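Local coordinates for imidazolonepropionase (PDB 2Q09), which catalyses the hydrolytic opening of imidazolone-5-propanoate to N-formimidoyl-L-glutamate, the third step of histidine degradation, at residues A[11-16]-A[27-32]; A[64-69]-A[365-370]; A[75-80]-A[124-129]; A[114-119]-A[151-156]; A[286-291]-A[329-334]. One frame throughout, in Å; residues are numbered along the deposited sequence.

Contact 1: A[11-16]-A[27-32]; sequences NVTPAT and LEPHAL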
# COMPACT_ATOMS: atom_id res chain seq x y z
N ASN A 11 23.01 -18.70 -9.26
CA ASN A 11 23.64 -17.48 -9.74
C ASN A 11 22.76 -16.24 -9.75
O ASN A 11 22.58 -15.61 -10.79
CB ASN A 11 24.22 -17.72 -11.14
CG ASN A 11 25.27 -18.81 -11.15
OD1 ASN A 11 26.23 -18.77 -10.38
ND2 ASN A 11 25.11 -19.79 -12.03
N VAL A 12 22.21 -15.89 -8.59
CA VAL A 12 21.41 -14.68 -8.49
C VAL A 12 22.25 -13.64 -7.74
O VAL A 12 22.98 -13.99 -6.81
CB VAL A 12 20.10 -14.90 -7.70
CG1 VAL A 12 19.16 -15.79 -8.48
CG2 VAL A 12 20.41 -15.50 -6.34
N THR A 13 22.17 -12.39 -8.17
CA THR A 13 22.88 -11.30 -7.51
C THR A 13 21.81 -10.66 -6.63
O THR A 13 21.05 -9.81 -7.07
CB THR A 13 23.40 -10.26 -8.52
OG1 THR A 13 24.25 -10.92 -9.47
CG2 THR A 13 24.18 -9.17 -7.81
N PRO A 14 21.77 -11.06 -5.35
CA PRO A 14 20.79 -10.58 -4.38
C PRO A 14 20.91 -9.19 -3.78
O PRO A 14 21.94 -8.83 -3.22
CB PRO A 14 20.86 -11.65 -3.30
CG PRO A 14 22.33 -11.91 -3.24
CD PRO A 14 22.72 -11.99 -4.71
N ALA A 15 19.84 -8.42 -3.92
CA ALA A 15 19.75 -7.10 -3.32
C ALA A 15 18.81 -7.49 -2.18
O ALA A 15 17.60 -7.40 -2.32
CB ALA A 15 19.05 -6.11 -4.26
N THR A 16 19.39 -7.94 -1.08
CA THR A 16 18.62 -8.43 0.05
C THR A 16 17.74 -7.43 0.75
O THR A 16 16.73 -7.81 1.34
CB THR A 16 19.54 -9.07 1.12
OG1 THR A 16 20.37 -8.05 1.70
CG2 THR A 16 20.44 -10.14 0.48
N LEU A 27 24.71 -8.38 -2.42
CA LEU A 27 25.76 -9.36 -2.13
C LEU A 27 26.30 -9.96 -3.42
O LEU A 27 25.76 -9.72 -4.51
CB LEU A 27 25.20 -10.50 -1.27
CG LEU A 27 24.39 -10.16 -0.01
CD1 LEU A 27 23.81 -11.44 0.55
CD2 LEU A 27 25.27 -9.48 1.03
N GLU A 28 27.37 -10.74 -3.29
CA GLU A 28 27.98 -11.42 -4.43
C GLU A 28 26.96 -12.45 -4.89
O GLU A 28 25.99 -12.71 -4.20
CB GLU A 28 29.27 -12.13 -3.99
CG GLU A 28 29.03 -13.20 -2.91
CD GLU A 28 30.31 -13.83 -2.42
OE1 GLU A 28 31.03 -14.43 -3.23
OE2 GLU A 28 30.59 -13.73 -1.21
N PRO A 29 27.17 -13.05 -6.07
CA PRO A 29 26.23 -14.06 -6.57
C PRO A 29 25.95 -15.15 -5.54
O PRO A 29 26.87 -15.64 -4.87
CB PRO A 29 26.93 -14.59 -7.81
CG PRO A 29 27.65 -13.38 -8.32
CD PRO A 29 28.23 -12.80 -7.05
N HIS A 30 24.68 -15.53 -5.40
CA HIS A 30 24.27 -16.55 -4.45
C HIS A 30 23.35 -17.57 -5.09
O HIS A 30 23.00 -17.47 -6.26
CB HIS A 30 23.50 -15.93 -3.28
CG HIS A 30 24.37 -15.41 -2.17
ND1 HIS A 30 25.34 -14.45 -2.37
CD2 HIS A 30 24.38 -15.69 -0.85
CE1 HIS A 30 25.92 -14.17 -1.22
NE2 HIS A 30 25.36 -14.91 -0.28
N ALA A 31 22.97 -18.55 -4.29
CA ALA A 31 22.05 -19.60 -4.69
C ALA A 31 20.89 -19.44 -3.72
O ALA A 31 21.10 -19.37 -2.51
CB ALA A 31 22.68 -20.98 -4.53
N LEU A 32 19.67 -19.34 -4.23
CA LEU A 32 18.51 -19.17 -3.37
C LEU A 32 17.60 -20.39 -3.46
O LEU A 32 17.08 -20.71 -4.53
CB LEU A 32 17.74 -17.90 -3.76
CG LEU A 32 16.62 -17.43 -2.83
CD1 LEU A 32 16.14 -16.05 -3.27
CD2 LEU A 32 15.46 -18.42 -2.84
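A G1 beta bulge joins strand 12-14 to the start of strand 30-35, with Asn-11 and Val-12 both facing His-30. Val-12 and His-30 form an antiparallel hydrogen-bonded pair: Val-12 N donates to His-30 O at 2.9 Å, and His-30 N returns a bond to Val-12 O at 2.7 Å. Beside this pair Pro-29 CA makes a CA-H...O contact with the same Val-12 O. Val-12 CG2 lies 3.3 Å from His-30 O. The short strand segments 12-14 and 30-32 run at 94° to each other, as the chain turns a corner at Asn-11 and strand 12-14 pairs with strand 63-73, leaving strand 30-35 in the small N-terminal sheet with strands 7-10 and 38-44. At the far end Leu-27 N donates to Pro-14 O, 2.9 Å away. The Pro-14 ring crosses Leu-27 at about a right angle, its CG 3.8 Å from Leu-27 CB, and Pro-14 CG also lies 4.0 Å from His-30 ND1. Leu-27 CD1 packs against Thr-16 CG2 at 3.6 Å. The imidazole is steadied from its own segment: His-30 ND1 donates to Glu-28 O at 2.6 Å, the acceptor near the ring plane and the donor well above the carbonyl plane.

Contact 2: A[64-69]-A[365-370]; sequences VTPGLI and GQLRVG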
# COMPACT_ATOMS: atom_id res chain seq x y z
N VAL A 64 18.30 -10.04 -8.16
CA VAL A 64 17.09 -10.53 -7.51
C VAL A 64 16.79 -9.62 -6.32
O VAL A 64 17.70 -9.19 -5.61
CB VAL A 64 17.23 -12.00 -7.05
CG1 VAL A 64 18.39 -12.15 -6.08
CG2 VAL A 64 15.94 -12.47 -6.41
N THR A 65 15.52 -9.32 -6.12
CA THR A 65 15.10 -8.46 -5.02
C THR A 65 13.82 -9.03 -4.41
O THR A 65 13.20 -9.92 -4.96
CB THR A 65 14.73 -7.03 -5.50
OG1 THR A 65 13.50 -7.09 -6.22
CG2 THR A 65 15.81 -6.47 -6.41
N PRO A 66 13.43 -8.52 -3.24
CA PRO A 66 12.20 -9.01 -2.61
C PRO A 66 11.06 -8.51 -3.51
O PRO A 66 11.28 -7.60 -4.32
CB PRO A 66 12.16 -8.26 -1.28
CG PRO A 66 13.62 -8.03 -0.97
CD PRO A 66 14.16 -7.62 -2.34
N GLY A 67 9.88 -9.12 -3.40
CA GLY A 67 8.76 -8.68 -4.22
C GLY A 67 8.37 -7.29 -3.75
O GLY A 67 8.50 -7.00 -2.56
N LEU A 68 7.88 -6.44 -4.64
CA LEU A 68 7.50 -5.09 -4.22
C LEU A 68 6.16 -5.11 -3.48
O LEU A 68 5.33 -6.00 -3.70
CB LEU A 68 7.43 -4.16 -5.43
CG LEU A 68 8.67 -4.16 -6.35
CD1 LEU A 68 8.50 -3.07 -7.41
CD2 LEU A 68 9.95 -3.93 -5.54
N ILE A 69 5.99 -4.14 -2.60
CA ILE A 69 4.78 -4.02 -1.81
C ILE A 69 4.17 -2.63 -1.91
O ILE A 69 4.86 -1.63 -1.66
CB ILE A 69 5.11 -4.32 -0.33
CG1 ILE A 69 5.77 -5.71 -0.23
CG2 ILE A 69 3.86 -4.25 0.54
CD1 ILE A 69 6.30 -6.04 1.16
N GLY A 365 9.55 -8.52 2.67
CA GLY A 365 10.36 -7.34 2.47
C GLY A 365 11.87 -7.49 2.46
O GLY A 365 12.57 -6.51 2.15
N GLN A 366 12.38 -8.67 2.79
CA GLN A 366 13.83 -8.89 2.81
C GLN A 366 14.18 -10.29 2.32
O GLN A 366 13.40 -11.22 2.49
CB GLN A 366 14.38 -8.71 4.22
CG GLN A 366 14.05 -7.39 4.88
CD GLN A 366 14.56 -7.33 6.30
OE1 GLN A 366 15.76 -7.48 6.55
NE2 GLN A 366 13.65 -7.11 7.25
N LEU A 367 15.36 -10.43 1.72
CA LEU A 367 15.80 -11.74 1.26
C LEU A 367 16.62 -12.34 2.39
O LEU A 367 17.85 -12.29 2.41
CB LEU A 367 16.65 -11.62 -0.02
CG LEU A 367 15.99 -11.01 -1.27
CD1 LEU A 367 16.92 -11.21 -2.46
CD2 LEU A 367 14.65 -11.67 -1.55
N ARG A 368 15.91 -12.89 3.37
CA ARG A 368 16.52 -13.53 4.53
C ARG A 368 15.98 -14.93 4.69
O ARG A 368 14.81 -15.20 4.42
CB ARG A 368 16.19 -12.80 5.81
CG ARG A 368 16.69 -11.39 5.97
CD ARG A 368 16.52 -11.03 7.43
NE ARG A 368 16.92 -9.68 7.74
CZ ARG A 368 17.54 -9.33 8.86
NH1 ARG A 368 17.81 -10.26 9.77
NH2 ARG A 368 17.87 -8.07 9.09
N VAL A 369 16.82 -15.83 5.19
CA VAL A 369 16.39 -17.19 5.44
C VAL A 369 15.28 -17.16 6.48
O VAL A 369 15.37 -16.44 7.46
CB VAL A 369 17.57 -18.05 5.96
CG1 VAL A 369 17.05 -19.26 6.74
CG2 VAL A 369 18.40 -18.51 4.78
N GLY A 370 14.23 -17.93 6.24
CA GLY A 370 13.12 -17.96 7.17
C GLY A 370 11.92 -17.11 6.77
O GLY A 370 10.80 -17.35 7.23
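Leu-367 and Pro-66 carry this contact, their side chains crossing at about a right angle. The branched end of Leu-367 lies against the strand: Leu-367 CG sits 3.8 Å from Pro-66 CG, while its two methyls part to touch different residues. CD2 lies over the backbone at the proline, 3.8 Å from Pro-66 CA, and CD1 lies 3.8 Å from Val-64 O and close to Val-64 CG1. Leu-367 CG stands anti to its own carbonyl carbon (chi1 -61°), which puts CG beside the Pro-66 ring. Val-64 meets it at a slant, CG1 placed between the backbone N and the carbonyl carbon (chi1 59°). The same ring carbon of the proline also meets backbone, Pro-66 CG lying 3.6 Å from Gly-365 O. An alanine in place of Leu-367 would probably leave a gap beside the Pro-66 ring and take away one apolar neighbour of Val-64 CG1. No hydrogen bond links the two segments, so apolar packing holds them, and Leu-367 presents its side chain from the centre of an inverse gamma turn. The contact is buried. Strand 63-73, which carries the metal-binding His-72 near its end, is flanked by strand 12-14, whose Pro-14 also touches Leu-367, and by strand 375-378, where Phe-375 packs on both Leu-367 and Val-64; helix 352-357 covers Ile-69 through Ala-354 and Ala-355.

Contact 3: A[75-80]-A[124-129]; sequences LIFAGS and LPRVKS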
# COMPACT_ATOMS: atom_id res chain seq x y z
N LEU A 75 -7.71 0.70 -5.08
CA LEU A 75 -7.92 0.23 -6.46
C LEU A 75 -9.28 -0.37 -6.79
O LEU A 75 -9.59 -0.58 -7.97
CB LEU A 75 -6.80 -0.73 -6.88
CG LEU A 75 -6.68 -2.12 -6.26
CD1 LEU A 75 -7.68 -3.08 -6.92
CD2 LEU A 75 -5.25 -2.62 -6.49
N ILE A 76 -10.10 -0.65 -5.78
CA ILE A 76 -11.43 -1.19 -6.02
C ILE A 76 -12.44 -0.04 -6.09
O ILE A 76 -12.63 0.68 -5.11
CB ILE A 76 -11.86 -2.16 -4.90
CG1 ILE A 76 -11.12 -3.49 -5.05
CG2 ILE A 76 -13.39 -2.37 -4.94
CD1 ILE A 76 -11.47 -4.52 -3.96
N PHE A 77 -13.07 0.12 -7.25
CA PHE A 77 -14.05 1.20 -7.40
C PHE A 77 -14.70 1.12 -8.76
O PHE A 77 -14.16 0.49 -9.68
CB PHE A 77 -13.36 2.56 -7.24
CG PHE A 77 -12.31 2.84 -8.29
CD1 PHE A 77 -12.68 3.32 -9.54
CD2 PHE A 77 -10.97 2.58 -8.05
CE1 PHE A 77 -11.74 3.53 -10.53
CE2 PHE A 77 -10.01 2.79 -9.04
CZ PHE A 77 -10.39 3.27 -10.29
N ALA A 78 -15.86 1.76 -8.88
CA ALA A 78 -16.59 1.81 -10.14
C ALA A 78 -16.70 3.27 -10.57
O ALA A 78 -16.34 4.17 -9.81
CB ALA A 78 -17.99 1.20 -9.99
N GLY A 79 -17.20 3.50 -11.78
CA GLY A 79 -17.36 4.85 -12.27
C GLY A 79 -16.07 5.49 -12.74
O GLY A 79 -14.99 4.89 -12.69
N SER A 80 -16.19 6.74 -13.20
CA SER A 80 -15.03 7.48 -13.67
C SER A 80 -15.19 8.97 -13.35
O SER A 80 -16.25 9.56 -13.59
CB SER A 80 -14.87 7.30 -15.19
OG SER A 80 -13.73 8.00 -15.67
N LEU A 124 -9.58 -6.38 -11.78
CA LEU A 124 -8.62 -7.33 -12.34
C LEU A 124 -7.49 -6.68 -13.14
O LEU A 124 -6.32 -6.83 -12.81
CB LEU A 124 -9.32 -8.37 -13.22
CG LEU A 124 -10.07 -9.49 -12.50
CD1 LEU A 124 -10.77 -10.40 -13.52
CD2 LEU A 124 -9.08 -10.29 -11.66
N PRO A 125 -7.82 -5.95 -14.22
CA PRO A 125 -6.80 -5.29 -15.05
C PRO A 125 -5.89 -4.33 -14.28
O PRO A 125 -4.73 -4.15 -14.65
CB PRO A 125 -7.62 -4.58 -16.12
CG PRO A 125 -8.89 -4.28 -15.40
CD PRO A 125 -9.17 -5.56 -14.68
N ARG A 126 -6.42 -3.72 -13.23
CA ARG A 126 -5.63 -2.80 -12.42
C ARG A 126 -4.57 -3.59 -11.65
O ARG A 126 -3.39 -3.22 -11.64
CB ARG A 126 -6.53 -2.02 -11.47
CG ARG A 126 -7.59 -1.17 -12.19
CD ARG A 126 -8.64 -0.59 -11.24
NE ARG A 126 -9.73 0.03 -11.98
CZ ARG A 126 -10.96 0.24 -11.50
NH1 ARG A 126 -11.25 -0.11 -10.26
NH2 ARG A 126 -11.89 0.79 -12.27
N VAL A 127 -4.99 -4.67 -11.01
CA VAL A 127 -4.05 -5.49 -10.25
C VAL A 127 -3.02 -6.13 -11.17
O VAL A 127 -1.86 -6.30 -10.78
CB VAL A 127 -4.77 -6.61 -9.48
CG1 VAL A 127 -3.75 -7.47 -8.72
CG2 VAL A 127 -5.77 -6.01 -8.50
N LYS A 128 -3.41 -6.46 -12.40
CA LYS A 128 -2.48 -7.08 -13.33
C LYS A 128 -1.34 -6.14 -13.70
O LYS A 128 -0.22 -6.58 -13.96
CB LYS A 128 -3.21 -7.57 -14.58
CG LYS A 128 -4.07 -8.80 -14.29
CD LYS A 128 -4.75 -9.36 -15.53
CE LYS A 128 -5.59 -10.57 -15.15
NZ LYS A 128 -6.28 -11.19 -16.31
N SER A 129 -1.62 -4.84 -13.73
CA SER A 129 -0.57 -3.88 -14.04
C SER A 129 0.44 -3.82 -12.89
O SER A 129 1.64 -3.69 -13.12
CB SER A 129 -1.15 -2.49 -14.30
OG SER A 129 -1.70 -2.42 -15.61
O HOH W 1 -14.38 2.02 -13.00
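Arg-126 NH1 is gripped by two backbone carbonyls of the 75-80 loop, bonding to Leu-75 O at 2.9 Å and to Phe-77 O at 3.0 Å. The second bond is the straighter, 165° at the hydrogen, with its acceptor in the guanidinium plane. Arg-126 NH2 adds a weak bond to Phe-77 O and another weak one to a water that in turn donates to Gly-79 O. The guanidinium also lies flat on the Phe-77 ring, planes 9° apart: Arg-126 CZ is 3.6 Å from the ring centroid, a cation-pi stack, and NH1 sits over the ring centre. The arginine chain runs extended from CG to NE (chi3 -171°), spanning the distance from helix 116-133. A leucine in place of Arg-126 would probably leave the carbonyls of Leu-75 and Phe-77 without these donors and one face of the Phe-77 ring without its flat cationic cover. Nearby, Leu-75 CD1 packs against Val-127 CG2 at 3.8 Å. Phe-77 touches Tyr-144 of the ligand pocket; the contact joins helix 116-133 to the loop after the metal ligands His-72 and His-74, at the C-terminal end of a strand of the amidohydrolase TIM barrel.

Contact 4: A[114-119]-A[151-156]; sequences ASEDQL and ELKMLR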
# COMPACT_ATOMS: atom_id res chain seq x y z
N ALA A 114 -22.55 -0.62 -8.39
CA ALA A 114 -21.86 -1.71 -9.07
C ALA A 114 -22.06 -3.00 -8.28
O ALA A 114 -22.08 -2.98 -7.05
CB ALA A 114 -20.37 -1.40 -9.20
N SER A 115 -22.17 -4.11 -8.98
CA SER A 115 -22.33 -5.40 -8.32
C SER A 115 -20.95 -5.87 -7.88
O SER A 115 -19.93 -5.41 -8.39
CB SER A 115 -22.92 -6.44 -9.28
OG SER A 115 -21.96 -6.83 -10.25
N GLU A 116 -20.93 -6.81 -6.93
CA GLU A 116 -19.67 -7.36 -6.44
C GLU A 116 -18.89 -7.95 -7.62
O GLU A 116 -17.68 -7.76 -7.73
CB GLU A 116 -19.93 -8.44 -5.39
CG GLU A 116 -18.67 -8.89 -4.69
CD GLU A 116 -18.92 -9.96 -3.65
OE1 GLU A 116 -19.76 -9.73 -2.75
OE2 GLU A 116 -18.29 -11.03 -3.73
N ASP A 117 -19.59 -8.67 -8.50
CA ASP A 117 -18.93 -9.28 -9.66
C ASP A 117 -18.37 -8.22 -10.60
O ASP A 117 -17.32 -8.43 -11.21
CB ASP A 117 -19.91 -10.17 -10.45
CG ASP A 117 -20.29 -11.43 -9.71
OD1 ASP A 117 -19.55 -11.84 -8.80
OD2 ASP A 117 -21.33 -12.02 -10.06
N GLN A 118 -19.07 -7.09 -10.73
CA GLN A 118 -18.62 -6.01 -11.61
C GLN A 118 -17.36 -5.33 -11.06
O GLN A 118 -16.45 -5.00 -11.82
CB GLN A 118 -19.72 -4.96 -11.79
CG GLN A 118 -20.88 -5.39 -12.68
CD GLN A 118 -21.97 -4.34 -12.79
OE1 GLN A 118 -22.49 -3.87 -11.79
NE2 GLN A 118 -22.33 -3.98 -14.02
N LEU A 119 -17.31 -5.11 -9.75
CA LEU A 119 -16.14 -4.48 -9.14
C LEU A 119 -14.91 -5.36 -9.31
O LEU A 119 -13.80 -4.86 -9.53
CB LEU A 119 -16.39 -4.21 -7.65
CG LEU A 119 -17.41 -3.12 -7.33
CD1 LEU A 119 -17.64 -3.07 -5.83
CD2 LEU A 119 -16.92 -1.77 -7.85
N GLU A 151 -19.54 -1.66 2.08
CA GLU A 151 -18.17 -1.69 2.57
C GLU A 151 -17.64 -3.14 2.57
O GLU A 151 -16.53 -3.40 2.12
CB GLU A 151 -18.08 -1.10 3.99
CG GLU A 151 -18.22 0.42 4.04
CD GLU A 151 -17.13 1.14 3.26
OE1 GLU A 151 -15.94 0.82 3.47
OE2 GLU A 151 -17.45 2.03 2.44
N LEU A 152 -18.44 -4.07 3.08
CA LEU A 152 -18.02 -5.48 3.10
C LEU A 152 -17.95 -6.06 1.69
O LEU A 152 -17.15 -6.96 1.42
CB LEU A 152 -18.97 -6.31 3.96
CG LEU A 152 -18.64 -6.39 5.46
CD1 LEU A 152 -18.56 -5.01 6.07
CD2 LEU A 152 -19.70 -7.24 6.16
N LYS A 153 -18.78 -5.54 0.79
CA LYS A 153 -18.78 -6.00 -0.59
C LYS A 153 -17.39 -5.74 -1.17
O LYS A 153 -16.83 -6.56 -1.88
CB LYS A 153 -19.84 -5.22 -1.39
CG LYS A 153 -19.79 -5.43 -2.89
CD LYS A 153 -20.98 -4.76 -3.59
CE LYS A 153 -20.94 -3.25 -3.48
NZ LYS A 153 -22.07 -2.61 -4.21
N MSE A 154 -16.84 -4.57 -0.88
CA MSE A 154 -15.52 -4.22 -1.37
C MSE A 154 -14.46 -5.13 -0.78
O MSE A 154 -13.56 -5.59 -1.48
CB MSE A 154 -15.22 -2.75 -1.05
CG MSE A 154 -16.14 -1.80 -1.83
SE MSE A 154 -15.82 0.03 -1.42
CE MSE A 154 -16.38 0.06 0.39
N LEU A 155 -14.56 -5.40 0.51
CA LEU A 155 -13.60 -6.28 1.17
C LEU A 155 -13.67 -7.68 0.57
O LEU A 155 -12.65 -8.35 0.44
CB LEU A 155 -13.85 -6.33 2.68
CG LEU A 155 -13.80 -4.99 3.41
CD1 LEU A 155 -14.06 -5.22 4.89
CD2 LEU A 155 -12.43 -4.33 3.21
N ARG A 156 -14.87 -8.12 0.21
CA ARG A 156 -15.01 -9.45 -0.39
C ARG A 156 -14.36 -9.47 -1.76
O ARG A 156 -13.74 -10.46 -2.14
CB ARG A 156 -16.49 -9.85 -0.50
CG ARG A 156 -17.10 -10.28 0.84
CD ARG A 156 -18.40 -11.05 0.64
NE ARG A 156 -19.48 -10.20 0.15
CZ ARG A 156 -20.23 -9.43 0.92
NH1 ARG A 156 -20.04 -9.40 2.23
NH2 ARG A 156 -21.17 -8.68 0.37
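Between segments 114-119 and 151-156 the nearest CA atoms are those of Glu-116 and Lys-153, 6.1 Å apart. Ala-114 has just left the preceding helix, and Ser-115 is the N-cap of the next. Ser-115 and Gln-118 form a capping box: Gln-118 N donates to Ser-115 OG at 2.9 Å, and Ser-115 N donates to Gln-118 OE1 at 2.8 Å, in the carbonyl plane and on a lone pair. Across the contact, Glu-116 and Lys-153 slide past each other in opposite directions, the glutamate's CB lying 3.9 Å from CG of the lysine. The lysine chain bends at chi3 (65°), which puts CE by Leu-119 CD1, and Lys-153 NZ then bonds to Ala-114 O at 2.9 Å, almost in line with the carbonyl. The same ammonium has further partners in Asp-150, by a salt bridge, and Thr-111 O, so it ties together the end of helix 104-113, the linker and helix 148-164. Glu-116 reaches the other way, to a salt bridge in which Arg-156 NE meets Glu-116 OE1 at 3.0 Å. The oxygen lies at the guanidinium edge, in its plane, yet the nitrogen stands above the carboxylate plane, the two planes being 46° apart. Alongside, Leu-119 CD1 comes 4.5 Å from CG of selenomethionine Met-154, whose side chain lies about 4 Å from that of Tyr-144 in the ligand pocket. The two helices are neighbours in the helical layer that surrounds the strands of the amidohydrolase TIM barrel.

Contact 5: A[286-291]-A[329-334]; sequences LLPTAF and RMAMNM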
# COMPACT_ATOMS: atom_id res chain seq x y z
N LEU A 286 4.45 7.81 2.51
CA LEU A 286 4.43 8.93 1.58
C LEU A 286 3.62 8.57 0.34
O LEU A 286 3.76 7.48 -0.21
CB LEU A 286 5.86 9.30 1.19
CG LEU A 286 6.76 9.64 2.39
CD1 LEU A 286 8.18 9.90 1.91
CD2 LEU A 286 6.21 10.88 3.12
N LEU A 287 2.77 9.50 -0.09
CA LEU A 287 1.91 9.28 -1.25
C LEU A 287 2.15 10.43 -2.21
O LEU A 287 1.35 11.36 -2.31
CB LEU A 287 0.45 9.24 -0.78
CG LEU A 287 0.21 8.16 0.29
CD1 LEU A 287 -1.20 8.31 0.85
CD2 LEU A 287 0.38 6.77 -0.32
N PRO A 288 3.29 10.38 -2.93
CA PRO A 288 3.71 11.41 -3.89
C PRO A 288 2.77 11.64 -5.07
O PRO A 288 2.66 12.76 -5.57
CB PRO A 288 5.08 10.91 -4.34
CG PRO A 288 4.92 9.42 -4.30
CD PRO A 288 4.19 9.22 -2.98
N THR A 289 2.09 10.60 -5.53
CA THR A 289 1.19 10.72 -6.67
C THR A 289 -0.01 11.61 -6.38
O THR A 289 -0.42 12.39 -7.25
CB THR A 289 0.71 9.33 -7.14
OG1 THR A 289 1.85 8.54 -7.48
CG2 THR A 289 -0.17 9.46 -8.37
N ALA A 290 -0.56 11.51 -5.18
CA ALA A 290 -1.70 12.34 -4.80
C ALA A 290 -1.22 13.79 -4.67
O ALA A 290 -1.95 14.74 -4.98
CB ALA A 290 -2.29 11.86 -3.46
N PHE A 291 0.01 13.95 -4.20
CA PHE A 291 0.61 15.27 -4.03
C PHE A 291 0.73 15.92 -5.42
O PHE A 291 0.43 17.11 -5.61
CB PHE A 291 2.00 15.10 -3.40
CG PHE A 291 2.76 16.38 -3.27
CD1 PHE A 291 2.56 17.22 -2.18
CD2 PHE A 291 3.68 16.76 -4.24
CE1 PHE A 291 3.25 18.42 -2.05
CE2 PHE A 291 4.39 17.97 -4.13
CZ PHE A 291 4.16 18.80 -3.03
N ARG A 329 5.93 1.90 -9.32
CA ARG A 329 7.23 2.44 -9.71
C ARG A 329 7.19 3.92 -10.06
O ARG A 329 8.15 4.64 -9.81
CB ARG A 329 7.82 1.61 -10.85
CG ARG A 329 8.22 0.21 -10.36
CD ARG A 329 8.81 -0.66 -11.45
NE ARG A 329 10.08 -0.15 -11.93
CZ ARG A 329 10.82 -0.76 -12.86
NH1 ARG A 329 10.40 -1.90 -13.38
NH2 ARG A 329 11.96 -0.23 -13.28
N MSE A 330 6.07 4.39 -10.62
CA MSE A 330 5.95 5.81 -10.95
C MSE A 330 5.96 6.55 -9.61
O MSE A 330 6.53 7.64 -9.48
CB MSE A 330 4.64 6.09 -11.68
CG MSE A 330 4.46 7.53 -12.13
SE MSE A 330 5.72 8.04 -13.54
CE MSE A 330 6.81 9.29 -12.56
N ALA A 331 5.34 5.95 -8.61
CA ALA A 331 5.29 6.55 -7.28
C ALA A 331 6.70 6.66 -6.70
O ALA A 331 7.04 7.63 -6.02
CB ALA A 331 4.40 5.73 -6.35
N MSE A 332 7.51 5.63 -6.95
CA MSE A 332 8.89 5.63 -6.46
C MSE A 332 9.66 6.76 -7.13
O MSE A 332 10.43 7.48 -6.49
CB MSE A 332 9.54 4.28 -6.78
CG MSE A 332 8.90 3.10 -6.04
SE MSE A 332 9.46 1.38 -6.69
CE MSE A 332 11.25 1.37 -5.85
N ASN A 333 9.46 6.90 -8.44
CA ASN A 333 10.13 7.95 -9.20
C ASN A 333 9.71 9.32 -8.66
O ASN A 333 10.53 10.22 -8.51
CB ASN A 333 9.76 7.82 -10.68
CG ASN A 333 10.49 8.81 -11.57
OD1 ASN A 333 10.18 10.01 -11.57
ND2 ASN A 333 11.47 8.32 -12.32
N MSE A 334 8.42 9.47 -8.36
CA MSE A 334 7.93 10.73 -7.83
C MSE A 334 8.40 11.00 -6.41
O MSE A 334 8.65 12.15 -6.06
CB MSE A 334 6.40 10.80 -7.91
CG MSE A 334 5.89 10.92 -9.33
SE MSE A 334 3.98 11.27 -9.43
CE MSE A 334 3.84 11.52 -11.36
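This is largely apolar packing of two helices without a hydrogen bond across it: the first turn of helix 288-293, just after strand 283-286, rests on helix 328-339. Pro-288 buries the most surface, its CB pointing toward the longer helix, with Pro-288 CG 3.3 Å from the backbone Ala-331 O and Pro-288 CB 3.8 Å from Met-334 CB. Close to the ring, too, is the methyl of Ala-331, 4.3 Å from Pro-288 CG. Two CA pairs come close, Pro-288 with Met-334 at 5.8 Å and Thr-289 with Ala-331 at 5.9 Å, and the small alanine is consistent with so close an approach. Both helices belong to the amidohydrolase TIM barrel, and strand 283-286 is one of the parallel barrel strands. Leu-287 stands at the N-cap position, between that strand and the helix. Selenomethionine Met-334 crosses Thr-289 obliquely: its CG is anti to the carbonyl carbon (chi1 -70°), the chain beyond is extended, and SE lies 4.0 Å from Thr-289 CA and equally far from Thr-289 OG1. That hydroxyl oxygen also faces Ala-331 CB, again at 4.0 Å. Phe-339, further along helix 328-339, touches Pro-288 and stacks edge-to-face with Phe-291. Ala-290 touches the iron ligand Asp-317 and His-265 of the ligand pocket. The side chain of Thr-289 is about 10 Å from the bound iron(III) ion.

In the fold
From the N terminus, contact 1 closes first, a short loop within the N-terminal strands. Contact 2 opens next on strand 63-73 and closes some 300 residues later, joining the start of the barrel to the chain that leaves it. Contacts 3, 4 and 5 all fall within that span. Contacts 3 and 4 cross, since 114-119 precedes 124-129 and 151-156 follows it; they share helix 116-133 and touch where Ala-78 meets Ala-114 and Leu-119. Contact 5 comes later, in series with both, and ties two helices of the second half. Contacts 1 and 2 meet through strands 12-14 and 63-73, where Val-64 pairs with Thr-13 and Ala-15.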